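Long-range contacts in thylakoid lumenal 15 kDa protein 1, chloroplastic (Arabidopsis thaliana, PDB 3N90), which is of unknown function but forms, in the chloroplast thylakoid lumen, a right-handed quadrilateral beta helix built from pentapeptide repeats: residues D22-T27 against Q40-G45; Q26-Q31 against A46-A51; D67-D72 against N85-G90. The protein carries 2 engineered substitutions. All coordinates share one frame; numbering follows the deposited sequence.

Interaction 1: residues D22-T27 against Q40-G45; sequences DFSGQT and QANFKG
Asp22 OD1, which lies beside the side chain of Asn42 in the next coil, is gripped by two groups of Ser24. The Ser24 hydroxyl OG gives a bond to OD1 of 2.5 Å on the syn lone pair, and the backbone N of Ser24 meets the same OD1 at 2.8 Å, nearly along its C-O axis. The second bond makes an Asx turn. Asn42 repeats it one coil on, its OD1 accepting from the backbone N of Lys44 at 3.0 Å. The repetition after 20 residues, or four pentapeptides, is the signature of the right-handed quadrilateral beta helix. In both residues CG stands anti to the backbone N (chi1 -168°), which sets the carboxylate and the amide side by side, pointing the same way with planes 28° apart. Asp22 OD1 and Asn42 ND2 are close, but the angle is too poor for a hydrogen bond; the hydrogen bonds found for Asp22 OD1 and Asn42 OD1 here are those of their own segments.

The coils are joined through the backbone. Phe23 N donates to Asn42 O at 2.7 Å, and Gly25 N donates to Lys44 O at 2.9 Å. Residues Phe23 to Gln26, whose N-H groups at Phe23 and Gly25 make these bonds, form a type II turn with Gly25 at positive phi.

Inside the coil, the rings of Phe23 and Phe43 point the same way with planes only 5° apart, yet they are slid so far that they barely overlap, their centroids lying 5.2 Å apart. Phe33 meets both rings edge-to-face, and Tyr8 meets Phe23 in the same manner. The slide leaves Phe23 CB 3.6 Å from Phe43 CD1, while Phe23 CD2 approaches Phe43 CE1.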
loop_
_atom_site.group_PDB
_atom_site.type_symbol
_atom_site.label_atom_id
_atom_site.label_comp_id
_atom_site.label_asym_id
_atom_site.label_seq_id
_atom_site.Cartn_x
_atom_site.Cartn_y
_atom_site.Cartn_z
ATOM N N ASP A 22 -9.298 12.190 -2.388
ATOM C CA ASP A 22 -7.959 12.689 -2.078
ATOM C C ASP A 22 -7.660 12.645 -0.586
ATOM O O ASP A 22 -8.191 13.418 0.200
ATOM C CB ASP A 22 -7.732 14.092 -2.689
ATOM C CG ASP A 22 -6.271 14.530 -2.644
ATOM O OD1 ASP A 22 -5.493 13.998 -1.820
ATOM O OD2 ASP A 22 -5.889 15.426 -3.444
ATOM N N PHE A 23 -6.819 11.681 -0.199
ATOM C CA PHE A 23 -6.371 11.531 1.165
ATOM C C PHE A 23 -4.877 11.899 1.324
ATOM O O PHE A 23 -4.266 11.548 2.326
ATOM C CB PHE A 23 -6.546 10.074 1.606
ATOM C CG PHE A 23 -7.984 9.640 1.785
ATOM C CD1 PHE A 23 -8.678 9.942 2.964
ATOM C CD2 PHE A 23 -8.657 8.944 0.768
ATOM C CE1 PHE A 23 -10.033 9.531 3.150
ATOM C CE2 PHE A 23 -9.996 8.556 0.932
ATOM C CZ PHE A 23 -10.677 8.832 2.142
ATOM N N SER A 24 -4.311 12.588 0.342
ATOM C CA SER A 24 -2.856 12.827 0.312
ATOM C C SER A 24 -2.403 13.579 1.568
ATOM O O SER A 24 -3.072 14.516 2.019
ATOM C CB SER A 24 -2.462 13.573 -0.966
ATOM O OG SER A 24 -3.213 14.770 -1.058
ATOM N N GLY A 25 -1.305 13.127 2.162
ATOM C CA GLY A 25 -0.714 13.747 3.374
ATOM C C GLY A 25 -1.463 13.606 4.692
ATOM O O GLY A 25 -1.034 14.151 5.741
ATOM N N GLN A 26 -2.573 12.884 4.683
ATOM C CA GLN A 26 -3.410 12.812 5.862
ATOM C C GLN A 26 -2.946 11.780 6.850
ATOM O O GLN A 26 -2.313 10.783 6.474
ATOM C CB GLN A 26 -4.841 12.568 5.457
ATOM C CG GLN A 26 -5.302 13.657 4.493
ATOM C CD GLN A 26 -6.766 13.684 4.334
ATOM O OE1 GLN A 26 -7.301 14.438 3.519
ATOM N NE2 GLN A 26 -7.448 12.858 5.096
ATOM N N THR A 27 -3.268 12.022 8.123
ATOM C CA THR A 27 -2.991 11.076 9.175
ATOM C C THR A 27 -4.131 10.100 9.245
ATOM O O THR A 27 -5.263 10.462 9.615
ATOM C CB THR A 27 -2.799 11.780 10.526
ATOM O OG1 THR A 27 -1.768 12.737 10.375
ATOM C CG2 THR A 27 -2.383 10.798 11.594
ATOM N N GLN A 40 -8.108 4.885 -8.153
ATOM C CA GLN A 40 -7.527 6.216 -8.376
ATOM C C GLN A 40 -7.468 7.127 -7.152
ATOM O O GLN A 40 -7.366 8.348 -7.299
ATOM C CB GLN A 40 -8.303 6.950 -9.483
ATOM C CG GLN A 40 -8.295 6.269 -10.816
ATOM C CD GLN A 40 -9.377 5.207 -11.007
ATOM O OE1 GLN A 40 -10.558 5.406 -10.671
ATOM N NE2 GLN A 40 -8.978 4.078 -11.582
ATOM N N ALA A 41 -7.561 6.564 -5.945
ATOM C CA ALA A 41 -7.532 7.377 -4.737
ATOM C C ALA A 41 -6.122 7.900 -4.570
ATOM O O ALA A 41 -5.174 7.254 -4.999
ATOM C CB ALA A 41 -7.940 6.585 -3.499
ATOM N N ASN A 42 -6.001 9.052 -3.924
ATOM C CA ASN A 42 -4.713 9.674 -3.660
ATOM C C ASN A 42 -4.318 9.551 -2.191
ATOM O O ASN A 42 -4.907 10.201 -1.317
ATOM C CB ASN A 42 -4.781 11.159 -4.041
ATOM C CG ASN A 42 -3.408 11.833 -4.064
ATOM O OD1 ASN A 42 -2.394 11.235 -3.721
ATOM N ND2 ASN A 42 -3.398 13.107 -4.466
ATOM N N PHE A 43 -3.355 8.670 -1.908
ATOM C CA PHE A 43 -2.775 8.558 -0.557
ATOM C C PHE A 43 -1.318 9.014 -0.524
ATOM O O PHE A 43 -0.569 8.575 0.328
ATOM C CB PHE A 43 -2.815 7.109 -0.025
ATOM C CG PHE A 43 -4.224 6.575 0.245
ATOM C CD1 PHE A 43 -4.874 6.873 1.444
ATOM C CD2 PHE A 43 -4.885 5.802 -0.701
ATOM C CE1 PHE A 43 -6.145 6.389 1.738
ATOM C CE2 PHE A 43 -6.199 5.315 -0.432
ATOM C CZ PHE A 43 -6.818 5.625 0.799
ATOM N N LYS A 44 -0.908 9.865 -1.458
ATOM C CA LYS A 44 0.522 10.217 -1.525
ATOM C C LYS A 44 0.989 10.813 -0.204
ATOM O O LYS A 44 0.356 11.735 0.306
ATOM C CB LYS A 44 0.792 11.188 -2.681
ATOM C CG LYS A 44 2.261 11.626 -2.772
ATOM C CD LYS A 44 2.533 12.299 -4.112
ATOM C CE LYS A 44 4.031 12.474 -4.306
ATOM N NZ LYS A 44 4.341 12.977 -5.660
ATOM N N GLY A 45 2.047 10.251 0.376
ATOM C CA GLY A 45 2.585 10.714 1.670
ATOM C C GLY A 45 1.668 10.600 2.863
ATOM O O GLY A 45 1.915 11.227 3.911
#

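Interaction 2: residues Q26-Q31 against A46-A51; sequences QTLIRQ and AKLLGA
Leu28 and Leu48 both hold CG anti to the carbonyl carbon (chi1 -55° and -75°), which lays the two side chains alongside each other, pointing the same way. Leu48 CD2 lies 3.6 Å from Leu28 CB, with Leu28 CD1 a little farther off; Tyr8 packs on Leu28, and Leu63 and Leu68 on Leu48.

Three backbone bonds tie the coils. Lys47 N donates to Gln26 O at 2.9 Å. Leu28 N returns a bond to Lys47 O at 2.7 Å, and Arg30 N reaches Leu49 O at 2.8 Å. Leu49 O is approached by Ile29 CA as well, in a CA-H...O contact. On the outer side, Leu49 CD2 lies over one face of the Arg30 guanidinium, 4.4 Å from NE, while Arg30 CG leans on Leu49 O and Gly50 O. Away from 46-51, Gln31 NE2 donates to Thr13 OG1 and to the backbone O of Tyr8, in the N-terminal part.

Both segments bend in type II turns, Leu28 to Gln31 and Leu48 to Ala51, with Arg30 and Gly50 at positive phi. Matching turns stacked 20 residues apart, each with an inward leucine, are characteristic of the corners of a pentapeptide-repeat beta helix.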
loop_
_atom_site.group_PDB
_atom_site.type_symbol
_atom_site.label_atom_id
_atom_site.label_comp_id
_atom_site.label_asym_id
_atom_site.label_seq_id
_atom_site.Cartn_x
_atom_site.Cartn_y
_atom_site.Cartn_z
ATOM N N GLN A 26 -2.573 12.884 4.683
ATOM C CA GLN A 26 -3.410 12.812 5.862
ATOM C C GLN A 26 -2.946 11.780 6.850
ATOM O O GLN A 26 -2.313 10.783 6.474
ATOM C CB GLN A 26 -4.841 12.568 5.457
ATOM C CG GLN A 26 -5.302 13.657 4.493
ATOM C CD GLN A 26 -6.766 13.684 4.334
ATOM O OE1 GLN A 26 -7.301 14.438 3.519
ATOM N NE2 GLN A 26 -7.448 12.858 5.096
ATOM N N THR A 27 -3.268 12.022 8.123
ATOM C CA THR A 27 -2.991 11.076 9.175
ATOM C C THR A 27 -4.131 10.100 9.245
ATOM O O THR A 27 -5.263 10.462 9.615
ATOM C CB THR A 27 -2.799 11.780 10.526
ATOM O OG1 THR A 27 -1.768 12.737 10.375
ATOM C CG2 THR A 27 -2.383 10.798 11.594
ATOM N N LEU A 28 -3.835 8.854 8.843
ATOM C CA LEU A 28 -4.812 7.781 8.785
ATOM C C LEU A 28 -4.309 6.501 9.485
ATOM O O LEU A 28 -4.481 5.390 8.992
ATOM C CB LEU A 28 -5.183 7.476 7.325
ATOM C CG LEU A 28 -5.670 8.711 6.539
ATOM C CD1 LEU A 28 -5.502 8.493 5.058
ATOM C CD2 LEU A 28 -7.095 9.000 6.902
ATOM N N ILE A 29 -3.716 6.682 10.654
ATOM C CA ILE A 29 -3.176 5.564 11.402
ATOM C C ILE A 29 -4.298 4.606 11.749
ATOM O O ILE A 29 -5.301 4.995 12.344
ATOM C CB ILE A 29 -2.453 6.100 12.651
ATOM C CG1 ILE A 29 -1.210 6.906 12.218
ATOM C CG2 ILE A 29 -2.182 4.967 13.639
ATOM C CD1 ILE A 29 -0.446 7.610 13.395
ATOM N N ARG A 30 -4.154 3.338 11.359
ATOM C CA ARG A 30 -5.147 2.320 11.670
ATOM C C ARG A 30 -6.570 2.628 11.146
ATOM O O ARG A 30 -7.530 2.073 11.625
ATOM C CB ARG A 30 -5.152 1.997 13.179
ATOM C CG ARG A 30 -3.812 1.324 13.586
ATOM C CD ARG A 30 -3.732 1.229 15.099
ATOM N NE ARG A 30 -2.537 0.501 15.542
ATOM C CZ ARG A 30 -1.887 0.739 16.672
ATOM N NH1 ARG A 30 -2.267 1.739 17.464
ATOM N NH2 ARG A 30 -0.831 -0.013 16.996
ATOM N N GLN A 31 -6.625 3.467 10.116
ATOM C CA GLN A 31 -7.871 3.695 9.378
ATOM C C GLN A 31 -8.366 2.375 8.761
ATOM O O GLN A 31 -7.562 1.564 8.223
ATOM C CB GLN A 31 -7.650 4.724 8.289
ATOM C CG GLN A 31 -8.966 5.391 7.846
ATOM C CD GLN A 31 -9.605 6.235 8.936
ATOM O OE1 GLN A 31 -8.895 6.900 9.720
ATOM N NE2 GLN A 31 -10.954 6.229 8.995
ATOM N N ALA A 46 0.582 9.824 2.729
ATOM C CA ALA A 46 -0.303 9.603 3.851
ATOM C C ALA A 46 0.382 8.756 4.938
ATOM O O ALA A 46 1.315 7.986 4.660
ATOM C CB ALA A 46 -1.593 8.950 3.414
ATOM N N LYS A 47 -0.072 8.917 6.171
ATOM C CA LYS A 47 0.438 8.118 7.266
ATOM C C LYS A 47 -0.607 7.052 7.572
ATOM O O LYS A 47 -1.706 7.324 8.099
ATOM C CB LYS A 47 0.809 8.961 8.501
ATOM C CG LYS A 47 1.729 10.140 8.244
ATOM C CD LYS A 47 3.021 9.767 7.504
ATOM C CE LYS A 47 3.989 10.965 7.393
ATOM N NZ LYS A 47 5.401 10.489 7.206
ATOM N N LEU A 48 -0.274 5.822 7.177
ATOM C CA LEU A 48 -1.231 4.722 7.214
ATOM C C LEU A 48 -0.706 3.530 8.041
ATOM O O LEU A 48 -1.016 2.357 7.753
ATOM C CB LEU A 48 -1.529 4.260 5.780
ATOM C CG LEU A 48 -2.454 5.187 4.959
ATOM C CD1 LEU A 48 -2.167 5.148 3.478
ATOM C CD2 LEU A 48 -3.885 4.761 5.268
ATOM N N LEU A 49 0.092 3.824 9.064
ATOM C CA LEU A 49 0.558 2.763 9.913
ATOM C C LEU A 49 -0.617 1.909 10.402
ATOM O O LEU A 49 -1.575 2.434 10.973
ATOM C CB LEU A 49 1.352 3.322 11.099
ATOM C CG LEU A 49 1.865 2.271 12.103
ATOM C CD1 LEU A 49 3.257 2.685 12.595
ATOM C CD2 LEU A 49 0.889 1.978 13.268
ATOM N N GLY A 50 -0.555 0.601 10.182
ATOM C CA GLY A 50 -1.585 -0.318 10.774
ATOM C C GLY A 50 -2.980 -0.219 10.133
ATOM O O GLY A 50 -3.930 -0.872 10.589
ATOM N N ALA A 51 -3.068 0.533 9.033
ATOM C CA ALA A 51 -4.361 0.709 8.315
ATOM C C ALA A 51 -4.790 -0.623 7.712
ATOM O O ALA A 51 -3.930 -1.457 7.415
ATOM C CB ALA A 51 -4.213 1.780 7.205
#

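Interaction 3: residues D67-D72 against N85-G90; sequences DLRGAD and NANLEG
The Arg69 guanidinium and the Asn87 amide lie slantwise to each other, their planes 30° apart, while the Glu89 carboxylate is turned 75° from the guanidinium. At the edge of the guanidinium, in its plane, are Asp67 OD1 and a water. The setting is the outer surface of the pentapeptide-repeat beta helix, where Asp67 sits one 20-residue coil before Asn87.

Arg69 takes hold of Asp67 side-on. Its NE bonds OD1 at 2.9 Å as part of a salt bridge, and NH2 bonds OD2 at 3.0 Å, both on the syn side of the carboxylate. OD1 also accepts the backbone N of Arg69 at 3.2 Å, an Asx turn, and the two donors reach it from opposite faces of the carboxylate plane. Three bonds therefore fix the carboxylate's rotation and the place of the arginine head. The arginine chain bends at chi3 (-65°), which turns NE back toward Asp67. The aliphatic part of Arg69 rests on the next coil, CD lying 3.6 Å from Asn87 ND2.

Asn87 makes the same Asx turn, its OD1 taking the N-H of Glu89 from above the amide plane. Glu89 OE1 and Arg69 NE are not in contact; instead a water 2.6 Å from Arg69 NH1 links the two residues, although its bond to Glu89 OE2 is weak. The opposite charges may still attract at this distance.

Two backbone bonds join the coils: Leu68 N to Asn87 O at 2.8 Å and Gly70 N to Glu89 O at 3.0 Å. On the inner side Leu68 and Leu88 run side by side, with Leu48 against Leu68 from the preceding coil. Leu68 CD1 touches both Leu88 CG and Ala86 CB, the latter at 3.9 Å.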
loop_
_atom_site.group_PDB
_atom_site.type_symbol
_atom_site.label_atom_id
_atom_site.label_comp_id
_atom_site.label_asym_id
_atom_site.label_seq_id
_atom_site.Cartn_x
_atom_site.Cartn_y
_atom_site.Cartn_z
ATOM N N ASP A 67 3.509 5.988 4.470
ATOM C CA ASP A 67 3.893 5.144 5.592
ATOM C C ASP A 67 2.854 4.044 5.725
ATOM O O ASP A 67 1.740 4.289 6.162
ATOM C CB ASP A 67 3.988 5.995 6.865
ATOM C CG ASP A 67 4.374 5.195 8.102
ATOM O OD1 ASP A 67 4.583 3.954 8.014
ATOM O OD2 ASP A 67 4.448 5.824 9.194
ATOM N N LEU A 68 3.197 2.829 5.267
ATOM C CA LEU A 68 2.292 1.670 5.285
ATOM C C LEU A 68 2.773 0.592 6.267
ATOM O O LEU A 68 2.410 -0.566 6.150
ATOM C CB LEU A 68 2.176 1.075 3.868
ATOM C CG LEU A 68 1.688 2.055 2.784
ATOM C CD1 LEU A 68 1.939 1.463 1.370
ATOM C CD2 LEU A 68 0.220 2.399 3.035
ATOM N N ARG A 69 3.604 0.969 7.241
ATOM C CA ARG A 69 4.093 -0.028 8.179
ATOM C C ARG A 69 2.958 -0.766 8.858
ATOM O O ARG A 69 2.029 -0.161 9.426
ATOM C CB ARG A 69 5.017 0.618 9.222
ATOM C CG ARG A 69 6.284 1.210 8.578
ATOM C CD ARG A 69 7.071 1.977 9.634
ATOM N NE ARG A 69 6.326 3.141 10.122
ATOM C CZ ARG A 69 6.567 3.765 11.277
ATOM N NH1 ARG A 69 7.548 3.327 12.076
ATOM N NH2 ARG A 69 5.846 4.847 11.625
ATOM N N GLY A 70 2.991 -2.096 8.795
ATOM C CA GLY A 70 2.028 -2.938 9.458
ATOM C C GLY A 70 0.612 -2.924 8.852
ATOM O O GLY A 70 -0.333 -3.506 9.417
ATOM N N ALA A 71 0.471 -2.268 7.696
ATOM C CA ALA A 71 -0.852 -2.233 7.049
ATOM C C ALA A 71 -1.212 -3.589 6.490
ATOM O O ALA A 71 -0.319 -4.388 6.149
ATOM C CB ALA A 71 -0.882 -1.202 5.955
ATOM N N ASP A 72 -2.517 -3.819 6.340
ATOM C CA ASP A 72 -2.975 -5.113 5.835
ATOM C C ASP A 72 -3.498 -4.963 4.411
ATOM O O ASP A 72 -4.519 -4.291 4.201
ATOM C CB ASP A 72 -4.054 -5.684 6.716
ATOM C CG ASP A 72 -4.450 -7.117 6.316
ATOM O OD1 ASP A 72 -3.715 -7.758 5.530
ATOM O OD2 ASP A 72 -5.481 -7.601 6.790
ATOM N N ASN A 85 8.724 4.588 -3.190
ATOM C CA ASN A 85 9.189 5.008 -1.875
ATOM C C ASN A 85 8.250 4.722 -0.694
ATOM O O ASN A 85 8.426 5.272 0.396
ATOM C CB ASN A 85 9.570 6.498 -1.901
ATOM C CG ASN A 85 10.853 6.756 -2.680
ATOM O OD1 ASN A 85 11.856 6.084 -2.456
ATOM N ND2 ASN A 85 10.826 7.739 -3.568
ATOM N N ALA A 86 7.270 3.848 -0.898
ATOM C CA ALA A 86 6.341 3.521 0.145
ATOM C C ALA A 86 7.033 2.601 1.140
ATOM O O ALA A 86 7.818 1.702 0.746
ATOM C CB ALA A 86 5.075 2.857 -0.447
ATOM N N ASN A 87 6.783 2.828 2.414
ATOM C CA ASN A 87 7.332 1.957 3.445
ATOM C C ASN A 87 6.311 0.892 3.873
ATOM O O ASN A 87 5.318 1.182 4.558
ATOM C CB ASN A 87 7.917 2.747 4.643
ATOM C CG ASN A 87 8.601 1.844 5.660
ATOM O OD1 ASN A 87 8.689 0.627 5.475
ATOM N ND2 ASN A 87 9.100 2.434 6.745
ATOM N N LEU A 88 6.505 -0.355 3.413
ATOM C CA LEU A 88 5.609 -1.436 3.838
ATOM C C LEU A 88 6.161 -2.313 4.952
ATOM O O LEU A 88 5.718 -3.434 5.128
ATOM C CB LEU A 88 5.137 -2.305 2.623
ATOM C CG LEU A 88 4.366 -1.514 1.555
ATOM C CD1 LEU A 88 5.315 -0.970 0.495
ATOM C CD2 LEU A 88 3.344 -2.387 0.884
ATOM N N GLU A 89 7.141 -1.803 5.707
ATOM C CA GLU A 89 7.745 -2.645 6.731
ATOM C C GLU A 89 6.691 -3.342 7.595
ATOM O O GLU A 89 5.828 -2.693 8.229
ATOM C CB GLU A 89 8.737 -1.807 7.544
ATOM C CG GLU A 89 9.296 -2.411 8.801
ATOM C CD GLU A 89 9.643 -1.272 9.794
ATOM O OE1 GLU A 89 10.195 -0.213 9.360
ATOM O OE2 GLU A 89 9.335 -1.428 10.991
ATOM N N GLY A 90 6.718 -4.678 7.604
ATOM C CA GLY A 90 5.824 -5.464 8.443
ATOM C C GLY A 90 4.348 -5.503 8.060
ATOM O O GLY A 90 3.486 -5.938 8.842
HETATM O O HOH W 1 9.083 1.378 12.745
#

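How the interactions relate
After the N-terminal helix 10-13 the chain winds through successive coils, and each contact joins one coil to the next. Of the three, interaction 1 closes its loop first, when 40-45 returns to 22-27. Interaction 2 starts within the same stretch, sharing Gln26 and Thr27, and closes at 46-51; the two therefore interleave rather than nest. They meet inside, where Phe43 CD1 packs on Leu48 CD1. Interaction 3 follows in series, 85-90 returning to 67-72. It continues the stack from interaction 2, since Leu48 N and Gly50 N probably bond to Asp67 O and Arg69 O. The coils thus extend toward helix 116-125 in the C-terminal part.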